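PDB 6W3Y: putative methyl-accepting chemotaxis signal transduction protein from Campylobacter jejuni, which probably senses small amino acids outside the cell through a Cache-type sensor region, here holding alanine, and relays the signal to the chemotaxis machinery. Local coordinates for residues A[27-32]-A[168-173]; A[78-83]-A[134-139]; A[140-145]-A[158-163]. All coordinates share one frame; numbering follows the deposited sequence. Where two conformers were deposited one is given.

Contact 1. Residues A[27-32]-A[168-173]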
loop_
_atom_site.group_PDB
_atom_site.type_symbol
_atom_site.label_atom_id
_atom_site.label_comp_id
_atom_site.label_asym_id
_atom_site.label_seq_id
_atom_site.Cartn_x
_atom_site.Cartn_y
_atom_site.Cartn_z
ATOM N N SER A 27 -2.778 -1.321 -11.663
ATOM C CA SER A 27 -4.164 -1.231 -11.268
ATOM C C SER A 27 -4.373 -1.917 -9.915
ATOM O O SER A 27 -5.207 -1.494 -9.115
ATOM C CB SER A 27 -5.038 -1.922 -12.323
ATOM O OG SER A 27 -5.094 -1.142 -13.516
ATOM N N THR A 28 -3.673 -3.037 -9.706
ATOM C CA THR A 28 -3.806 -3.794 -8.481
ATOM C C THR A 28 -3.438 -2.886 -7.295
ATOM O O THR A 28 -4.119 -2.870 -6.263
ATOM C CB THR A 28 -2.897 -5.039 -8.555
ATOM O OG1 THR A 28 -3.330 -5.884 -9.625
ATOM C CG2 THR A 28 -2.961 -5.854 -7.275
ATOM N N VAL A 29 -2.323 -2.197 -7.414
ATOM C CA VAL A 29 -1.844 -1.341 -6.336
ATOM C C VAL A 29 -2.819 -0.168 -6.147
ATOM O O VAL A 29 -3.200 0.172 -5.004
ATOM C CB VAL A 29 -0.430 -0.834 -6.653
ATOM C CG1 VAL A 29 0.042 0.151 -5.602
ATOM C CG2 VAL A 29 0.598 -1.980 -6.790
ATOM N N GLU A 30 -3.262 0.438 -7.243
ATOM C CA GLU A 30 -4.227 1.540 -7.171
ATOM C C GLU A 30 -5.502 1.139 -6.486
ATOM O O GLU A 30 -6.052 1.881 -5.650
ATOM C CB GLU A 30 -4.565 2.053 -8.572
ATOM C CG GLU A 30 -3.397 2.729 -9.245
ATOM C CD GLU A 30 -3.635 3.066 -10.710
ATOM O OE1 GLU A 30 -4.590 2.472 -11.314
ATOM O OE2 GLU A 30 -2.910 3.935 -11.233
ATOM N N ASP A 31 -6.061 -0.027 -6.835
ATOM C CA ASP A 31 -7.360 -0.432 -6.327
ATOM C C ASP A 31 -7.286 -0.793 -4.854
ATOM O O ASP A 31 -8.216 -0.549 -4.089
ATOM C CB ASP A 31 -7.950 -1.588 -7.139
ATOM C CG ASP A 31 -8.282 -1.221 -8.598
ATOM O OD1 ASP A 31 -8.284 -0.032 -8.928
ATOM O OD2 ASP A 31 -8.558 -2.171 -9.342
ATOM N N PHE A 32 -6.180 -1.396 -4.456
ATOM C CA PHE A 32 -5.946 -1.668 -3.032
ATOM C C PHE A 32 -5.977 -0.360 -2.227
ATOM O O PHE A 32 -6.658 -0.244 -1.192
ATOM C CB PHE A 32 -4.595 -2.369 -2.854
ATOM C CG PHE A 32 -4.187 -2.624 -1.421
ATOM C CD1 PHE A 32 -4.633 -3.761 -0.771
ATOM C CD2 PHE A 32 -3.309 -1.778 -0.775
ATOM C CE1 PHE A 32 -4.219 -4.024 0.538
ATOM C CE2 PHE A 32 -2.882 -2.059 0.512
ATOM C CZ PHE A 32 -3.350 -3.174 1.156
ATOM N N ASN A 168 0.357 -10.173 -1.596
ATOM C CA ASN A 168 -0.322 -11.337 -2.138
ATOM C C ASN A 168 -1.125 -10.964 -3.382
ATOM O O ASN A 168 -1.164 -11.744 -4.359
ATOM C CB ASN A 168 -1.234 -11.968 -1.116
ATOM C CG ASN A 168 -0.490 -12.696 -0.009
ATOM O OD1 ASN A 168 0.684 -13.008 -0.122
ATOM N ND2 ASN A 168 -1.188 -12.926 1.093
ATOM N N LEU A 169 -1.775 -9.804 -3.397
ATOM C CA LEU A 169 -2.504 -9.373 -4.572
ATOM C C LEU A 169 -1.563 -9.215 -5.767
ATOM O O LEU A 169 -1.891 -9.638 -6.892
ATOM C CB LEU A 169 -3.234 -8.047 -4.280
ATOM C CG LEU A 169 -4.547 -8.155 -3.522
ATOM C CD1 LEU A 169 -4.914 -6.825 -2.886
ATOM C CD2 LEU A 169 -5.650 -8.682 -4.411
ATOM N N VAL A 170 -0.419 -8.563 -5.558
ATOM C CA VAL A 170 0.523 -8.385 -6.643
ATOM C C VAL A 170 1.034 -9.737 -7.124
ATOM O O VAL A 170 1.185 -9.969 -8.358
ATOM C CB VAL A 170 1.665 -7.440 -6.210
ATOM C CG1 VAL A 170 2.801 -7.443 -7.233
ATOM C CG2 VAL A 170 1.107 -6.024 -5.993
ATOM N N ALA A 171 1.383 -10.607 -6.203
ATOM C CA ALA A 171 1.953 -11.891 -6.601
ATOM C C ALA A 171 1.030 -12.698 -7.503
ATOM O O ALA A 171 1.529 -13.404 -8.399
ATOM C CB ALA A 171 2.372 -12.720 -5.389
ATOM N N LYS A 172 -0.290 -12.578 -7.332
ATOM C CA LYS A 172 -1.273 -13.368 -8.085
ATOM C C LYS A 172 -1.439 -12.876 -9.501
ATOM O O LYS A 172 -1.951 -13.627 -10.312
ATOM C CB LYS A 172 -2.625 -13.316 -7.360
ATOM C CG LYS A 172 -2.735 -14.226 -6.152
ATOM C CD LYS A 172 -4.106 -14.139 -5.487
ATOM C CE LYS A 172 -5.184 -14.708 -6.385
ATOM N NZ LYS A 172 -5.547 -16.100 -6.002
ATOM N N THR A 173 -0.995 -11.656 -9.829
ATOM C CA THR A 173 -1.170 -11.095 -11.165
ATOM C C THR A 173 -0.439 -11.913 -12.228
ATOM O O THR A 173 0.684 -12.399 -11.978
ATOM C CB THR A 173 -0.642 -9.629 -11.199
ATOM O OG1 THR A 173 0.778 -9.610 -10.995
ATOM C CG2 THR A 173 -1.433 -8.770 -10.263
#
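Thr28 lays its methyl against Leu169, with CG2 3.7 Å from Leu169 CB, and this apolar touch is the middle of a thin interface between two antiparallel helices. The axes of the short segments run 153° apart in direction and approach to 9.7 Å. Deeper in, Val29 CG2 meets Val170 CG2 at 4.2 Å, one branch of each valine reaching across. One turn on from Thr28, Phe32 CD1 receives Leu169 CD1 at 3.7 Å, the methyl arriving obliquely on the ring. Because CG2 of Thr28 is anti to the backbone N (OG1 chi1 -63°), the hydroxyl lies back beside its own helix and bonds to Val24 O one turn earlier. That same oxygen meets only a methyl opposite it, Thr173 CG2, at 3.5 Å.

Thr173 OG1 donates a hydrogen bond to Val170 O at 2.7 Å, in the carbonyl plane, and Thr173 N bonds to the same oxygen, so two donors grip one carbonyl. The polar tie to the long helix lies just beyond 27-32, where Thr173 OG1 is bonded to Thr25 OG1. Between the two segments themselves the join is therefore dispersive, methyl against methyl and ring, with the Thr28 hydroxyl turned to its own helix.

Contact 2. Residues A[78-83]-A[134-139]. With ALA (alanine), chain C.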
loop_
_atom_site.group_PDB
_atom_site.type_symbol
_atom_site.label_atom_id
_atom_site.label_comp_id
_atom_site.label_asym_id
_atom_site.label_seq_id
_atom_site.Cartn_x
_atom_site.Cartn_y
_atom_site.Cartn_z
ATOM N N ALA A 78 -9.539 -5.775 8.817
ATOM C CA ALA A 78 -8.359 -4.983 9.148
ATOM C C ALA A 78 -7.662 -5.567 10.375
ATOM O O ALA A 78 -8.274 -6.278 11.176
ATOM C CB ALA A 78 -8.715 -3.543 9.397
ATOM N N LEU A 79 -6.390 -5.226 10.575
ATOM C CA LEU A 79 -5.659 -5.706 11.746
ATOM C C LEU A 79 -6.032 -4.887 13.007
ATOM O O LEU A 79 -6.293 -5.438 14.075
ATOM C CB LEU A 79 -4.166 -5.664 11.497
ATOM C CG LEU A 79 -3.322 -6.395 12.519
ATOM C CD1 LEU A 79 -3.586 -7.919 12.385
ATOM C CD2 LEU A 79 -1.843 -6.087 12.298
ATOM N N ASN A 80 -6.010 -3.559 12.847
ATOM C CA ASN A 80 -6.343 -2.617 13.935
ATOM C C ASN A 80 -7.146 -1.469 13.323
ATOM O O ASN A 80 -6.803 -1.039 12.197
ATOM C CB ASN A 80 -5.106 -2.036 14.629
ATOM C CG ASN A 80 -4.163 -3.042 15.192
ATOM O OD1 ASN A 80 -4.509 -3.754 16.133
ATOM N ND2 ASN A 80 -2.939 -3.049 14.656
ATOM N N VAL A 81 -8.054 -0.913 14.099
ATOM C CA VAL A 81 -8.745 0.313 13.725
ATOM C C VAL A 81 -8.848 1.114 15.022
ATOM O O VAL A 81 -9.231 0.568 16.060
ATOM C CB VAL A 81 -10.150 0.024 13.128
ATOM C CG1 VAL A 81 -10.878 1.326 12.826
ATOM C CG2 VAL A 81 -10.040 -0.779 11.829
ATOM N N TYR A 82 -8.462 2.400 14.981
ATOM C CA TYR A 82 -8.222 3.123 16.232
ATOM C C TYR A 82 -8.394 4.624 16.050
ATOM O O TYR A 82 -8.351 5.131 14.931
ATOM C CB TYR A 82 -6.842 2.744 16.820
ATOM C CG TYR A 82 -5.704 2.813 15.831
ATOM C CD1 TYR A 82 -5.380 1.695 15.062
ATOM C CD2 TYR A 82 -4.917 3.952 15.635
ATOM C CE1 TYR A 82 -4.342 1.742 14.129
ATOM C CE2 TYR A 82 -3.863 3.999 14.742
ATOM C CZ TYR A 82 -3.569 2.871 13.982
ATOM O OH TYR A 82 -2.524 2.924 13.094
ATOM N N LEU A 83 -8.530 5.321 17.197
ATOM C CA LEU A 83 -8.676 6.751 17.227
ATOM C C LEU A 83 -7.720 7.295 18.280
ATOM O O LEU A 83 -7.857 7.011 19.485
ATOM C CB LEU A 83 -10.106 7.149 17.551
ATOM C CG LEU A 83 -10.400 8.647 17.571
ATOM C CD1 LEU A 83 -10.246 9.265 16.195
ATOM C CD2 LEU A 83 -11.788 8.913 18.128
ATOM N N THR A 134 3.204 -1.978 16.410
ATOM C CA THR A 134 3.539 -2.311 17.800
ATOM C C THR A 134 2.427 -3.120 18.512
ATOM O O THR A 134 2.692 -3.792 19.521
ATOM C CB THR A 134 3.866 -1.035 18.636
ATOM O OG1 THR A 134 2.686 -0.230 18.765
ATOM C CG2 THR A 134 4.945 -0.195 17.984
ATOM N N VAL A 135 1.181 -3.022 18.051
ATOM C CA VAL A 135 0.085 -3.671 18.789
ATOM C C VAL A 135 0.073 -5.197 18.548
ATOM O O VAL A 135 0.188 -5.983 19.488
ATOM C CB VAL A 135 -1.274 -3.049 18.408
ATOM C CG1 VAL A 135 -2.407 -3.814 19.040
ATOM C CG2 VAL A 135 -1.314 -1.605 18.835
ATOM N N LEU A 136 0.032 -5.576 17.272
ATOM C CA LEU A 136 -0.068 -6.993 16.893
ATOM C C LEU A 136 1.157 -7.524 16.159
ATOM O O LEU A 136 1.201 -8.680 15.781
ATOM C CB LEU A 136 -1.350 -7.237 16.106
ATOM C CG LEU A 136 -2.614 -7.327 16.965
ATOM C CD1 LEU A 136 -3.839 -7.373 16.077
ATOM C CD2 LEU A 136 -2.609 -8.545 17.888
ATOM N N LYS A 137 2.174 -6.690 15.990
ATOM C CA LYS A 137 3.506 -7.162 15.665
ATOM C C LYS A 137 3.586 -7.761 14.251
ATOM O O LYS A 137 4.286 -8.735 14.003
ATOM C CB LYS A 137 4.011 -8.189 16.691
ATOM C CG LYS A 137 3.677 -7.882 18.128
ATOM C CD LYS A 137 4.388 -6.644 18.595
ATOM C CE LYS A 137 4.368 -6.567 20.132
ATOM N NZ LYS A 137 4.910 -5.262 20.602
ATOM N N GLN A 138 2.815 -7.185 13.357
ATOM C CA GLN A 138 2.845 -7.494 11.933
ATOM C C GLN A 138 3.160 -6.262 11.134
ATOM O O GLN A 138 2.896 -5.139 11.591
ATOM C CB GLN A 138 1.489 -8.068 11.480
ATOM C CG GLN A 138 1.113 -9.360 12.160
ATOM C CD GLN A 138 -0.213 -9.910 11.722
ATOM O OE1 GLN A 138 -0.580 -9.750 10.556
ATOM N NE2 GLN A 138 -0.946 -10.561 12.643
ATOM N N TYR A 139 3.721 -6.442 9.925
ATOM C CA TYR A 139 3.938 -5.322 9.034
ATOM C C TYR A 139 2.608 -4.857 8.429
ATOM O O TYR A 139 1.809 -5.674 7.968
ATOM C CB TYR A 139 4.937 -5.669 7.932
ATOM C CG TYR A 139 6.346 -5.789 8.472
ATOM C CD1 TYR A 139 7.132 -4.677 8.637
ATOM C CD2 TYR A 139 6.824 -7.002 8.972
ATOM C CE1 TYR A 139 8.361 -4.736 9.269
ATOM C CE2 TYR A 139 8.073 -7.089 9.575
ATOM C CZ TYR A 139 8.834 -5.969 9.724
ATOM O OH TYR A 139 10.050 -6.101 10.375
HETATM N N ALA C . -0.037 0.538 14.195
HETATM C CA ALA C . -0.069 1.715 15.114
HETATM C C ALA C . 1.303 1.906 15.704
HETATM O O ALA C . 2.166 1.005 15.576
HETATM C CB ALA C . -1.064 1.476 16.214
HETATM O OXT ALA C . 1.519 3.024 16.249
#
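Leu136 pushes its CD1 methyl between Leu79 and Asn80: it sits 3.7 Å from Leu79 CG and also touches Asn80 OD1. Leu79, its CG anti to the backbone N (chi1 -168°), sends both methyls to the facing loop. CD1 meets Gln138 NE2 at 3.7 Å, while CD2 rests by the CB atoms of Leu136 and Gln138. The amide of Asn80 slides past Val135 in the opposite direction, OD1 lying 3.6 Å from Val135 CG1; this buried oxygen has carbon neighbours and no polar partner in the model. Asn80 ND2 bonds to Asp160 OD2 and Asp133 OD2, which sets the rotation of the amide.

The same loop begins at the bound alanine. Thr134 N points almost straight at the ligand's O, 3.3 Å away with an N-H...O angle of 173°. The ligand CB lies over one face of the Tyr82 ring, 3.6 Å from Tyr82 CZ, and 4.1 Å from Val135 CG2. Asp133, itself bonded to the alanine, also takes Val135 N and Leu136 N, shaping the turn; Trp115, which bonds the ligand through NE1, packs edge-to-face with Tyr82. A ligand held between sheet and neighbouring loops is consistent with the pocket of a PDC sensor domain of the Cache clan.

Contact 3. Residues A[140-145]-A[158-163]. With ALA (alanine), chain C.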
loop_
_atom_site.group_PDB
_atom_site.type_symbol
_atom_site.label_atom_id
_atom_site.label_comp_id
_atom_site.label_asym_id
_atom_site.label_seq_id
_atom_site.Cartn_x
_atom_site.Cartn_y
_atom_site.Cartn_z
ATOM N N VAL A 140 2.378 -3.552 8.521
ATOM C CA VAL A 140 1.114 -2.936 8.098
ATOM C C VAL A 140 1.394 -1.717 7.238
ATOM O O VAL A 140 2.449 -1.067 7.333
ATOM C CB VAL A 140 0.257 -2.536 9.300
ATOM C CG1 VAL A 140 -0.087 -3.743 10.128
ATOM C CG2 VAL A 140 0.860 -1.379 10.103
ATOM N N ILE A 141 0.388 -1.397 6.429
ATOM C CA ILE A 141 0.233 -0.082 5.840
ATOM C C ILE A 141 -0.899 0.584 6.622
ATOM O O ILE A 141 -1.971 -0.035 6.805
ATOM C CB ILE A 141 -0.128 -0.184 4.339
ATOM C CG1 ILE A 141 1.029 -0.822 3.585
ATOM C CG2 ILE A 141 -0.447 1.172 3.768
ATOM C CD1 ILE A 141 0.658 -1.402 2.226
ATOM N N THR A 142 -0.628 1.825 7.100
ATOM C CA THR A 142 -1.648 2.521 7.877
ATOM C C THR A 142 -2.198 3.691 7.044
ATOM O O THR A 142 -1.453 4.438 6.379
ATOM C CB THR A 142 -1.033 3.065 9.173
ATOM O OG1 THR A 142 -0.601 1.963 9.965
ATOM C CG2 THR A 142 -2.035 3.941 9.961
ATOM N N TYR A 143 -3.526 3.793 7.071
ATOM C CA TYR A 143 -4.284 4.897 6.503
ATOM C C TYR A 143 -4.774 5.705 7.693
ATOM O O TYR A 143 -5.473 5.165 8.568
ATOM C CB TYR A 143 -5.474 4.346 5.704
ATOM C CG TYR A 143 -5.051 3.417 4.603
ATOM C CD1 TYR A 143 -4.757 2.089 4.869
ATOM C CD2 TYR A 143 -4.844 3.882 3.329
ATOM C CE1 TYR A 143 -4.278 1.245 3.876
ATOM C CE2 TYR A 143 -4.338 3.057 2.333
ATOM C CZ TYR A 143 -4.068 1.736 2.622
ATOM O OH TYR A 143 -3.640 0.849 1.648
ATOM N N SER A 144 -4.412 6.993 7.742
ATOM C CA SER A 144 -4.842 7.822 8.864
ATOM C C SER A 144 -5.496 9.108 8.382
ATOM O O SER A 144 -5.268 9.557 7.258
ATOM C CB SER A 144 -3.678 8.117 9.818
ATOM O OG SER A 144 -2.677 8.824 9.176
ATOM N N LYS A 145 -6.345 9.651 9.245
ATOM C CA LYS A 145 -7.127 10.806 8.855
ATOM C C LYS A 145 -7.494 11.569 10.121
ATOM O O LYS A 145 -8.106 11.020 11.026
ATOM C CB LYS A 145 -8.409 10.338 8.124
ATOM C CG LYS A 145 -9.289 11.444 7.562
ATOM C CD LYS A 145 -8.599 12.243 6.501
ATOM C CE LYS A 145 -9.528 12.946 5.510
ATOM N NZ LYS A 145 -10.190 14.105 6.139
ATOM N N GLY A 158 -6.910 5.839 12.639
ATOM C CA GLY A 158 -5.962 4.985 11.924
ATOM C C GLY A 158 -6.575 3.631 11.600
ATOM O O GLY A 158 -7.339 3.077 12.381
ATOM N N VAL A 159 -6.199 3.129 10.413
ATOM C CA VAL A 159 -6.626 1.827 9.908
ATOM C C VAL A 159 -5.370 1.075 9.462
ATOM O O VAL A 159 -4.657 1.553 8.586
ATOM C CB VAL A 159 -7.601 1.982 8.732
ATOM C CG1 VAL A 159 -7.929 0.609 8.160
ATOM C CG2 VAL A 159 -8.856 2.732 9.141
ATOM N N ASP A 160 -5.102 -0.088 10.080
ATOM C CA ASP A 160 -3.914 -0.858 9.733
ATOM C C ASP A 160 -4.330 -2.090 8.922
ATOM O O ASP A 160 -5.117 -2.927 9.363
ATOM C CB ASP A 160 -3.204 -1.416 10.993
ATOM C CG ASP A 160 -2.584 -0.356 11.876
ATOM O OD1 ASP A 160 -2.472 0.816 11.443
ATOM O OD2 ASP A 160 -2.194 -0.745 13.014
ATOM N N ILE A 161 -3.780 -2.168 7.708
ATOM C CA ILE A 161 -3.996 -3.292 6.813
ATOM C C ILE A 161 -2.646 -4.036 6.674
ATOM O O ILE A 161 -1.642 -3.405 6.384
ATOM C CB ILE A 161 -4.466 -2.809 5.422
ATOM C CG1 ILE A 161 -5.685 -1.912 5.517
ATOM C CG2 ILE A 161 -4.726 -4.036 4.526
ATOM C CD1 ILE A 161 -6.910 -2.536 6.122
ATOM N N PRO A 162 -2.632 -5.373 6.843
ATOM C CA PRO A 162 -1.355 -6.075 6.667
ATOM C C PRO A 162 -0.756 -5.772 5.306
ATOM O O PRO A 162 -1.419 -5.925 4.272
ATOM C CB PRO A 162 -1.740 -7.553 6.804
ATOM C CG PRO A 162 -2.950 -7.511 7.717
ATOM C CD PRO A 162 -3.708 -6.300 7.246
ATOM N N SER A 163 0.530 -5.460 5.286
ATOM C CA SER A 163 1.202 -5.266 4.012
ATOM C C SER A 163 1.211 -6.533 3.172
ATOM O O SER A 163 1.222 -6.455 1.938
ATOM C CB SER A 163 2.573 -4.669 4.181
ATOM O OG SER A 163 3.308 -5.411 5.055
HETATM N N ALA C . -0.037 0.538 14.195
HETATM C CA ALA C . -0.069 1.715 15.114
HETATM C C ALA C . 1.303 1.906 15.704
HETATM O O ALA C . 2.166 1.005 15.576
HETATM C CB ALA C . -1.064 1.476 16.214
HETATM O OXT ALA C . 1.519 3.024 16.249
#
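Thr142 OG1 donates to Asp160 OD1 at 2.6 Å, a short bond, and meets the carboxylate from above its plane, 48° out of it. The two side chains lie alongside each other on one face of the sheet, both pointing the same way. Asp160 divides its work: OD1 also takes Tyr82 OH, whereas OD2 receives the amino N of the bound alanine at 2.8 Å. Thr142 OG1 is in turn bonded to Tyr131 OH. The ligand-binding carboxylate is thus positioned by surrounding hydroxyls.

Behind the side chains, four backbone bonds join the antiparallel strands, two at Ile141-Ile161 and two at Tyr143-Val159. Ile161 N to Ile141 O is 2.9 Å and nearly straight at 177°; Val159 N to Tyr143 O is the most bent. Between them Thr142 CA-H leans on Val159 O, its CA 3.2 Å from that oxygen.

On the pocket side Val140 packs both methyls against Asp160, CG1 lying 4.0 Å from Asp160 CB. On the opposite face the side chains of the two strands make apolar touches: the Tyr143 ring, with CG anti to the carbonyl carbon (chi1 -58°), lies toward Ile161, where CE1 meets Ile161 CG1 obliquely at 3.8 Å. Val159 O stands near the edge of that ring. Phe32 of the long helix covers Tyr143 and Ile161, and Tyr143 OH is tied to Asn36. With so many donors around it, Asp160 is probably stabilised as an anion, suited to the ligand's ammonium group.

Overall arrangement
From the N terminus, the long helix 4-48 passes first; its residues 27-32 meet the chain again only at 168-173, so contact 1 closes a wide loop that encloses both others. Inside it, contact 2 ties the start of strand 80-84 to the loop after strand 126-132. Contact 3 follows in series, pairing the hairpin strands 139-149 and 152-162, and the chain then runs directly into helix 163-172. Contacts 2 and 3 meet where strands 80-84 and 152-162 are neighbours, and both touch the alanine. Contact 1 joins the other face of that sheet through Phe32, while its centre lies about 21 Å from that of contact 2.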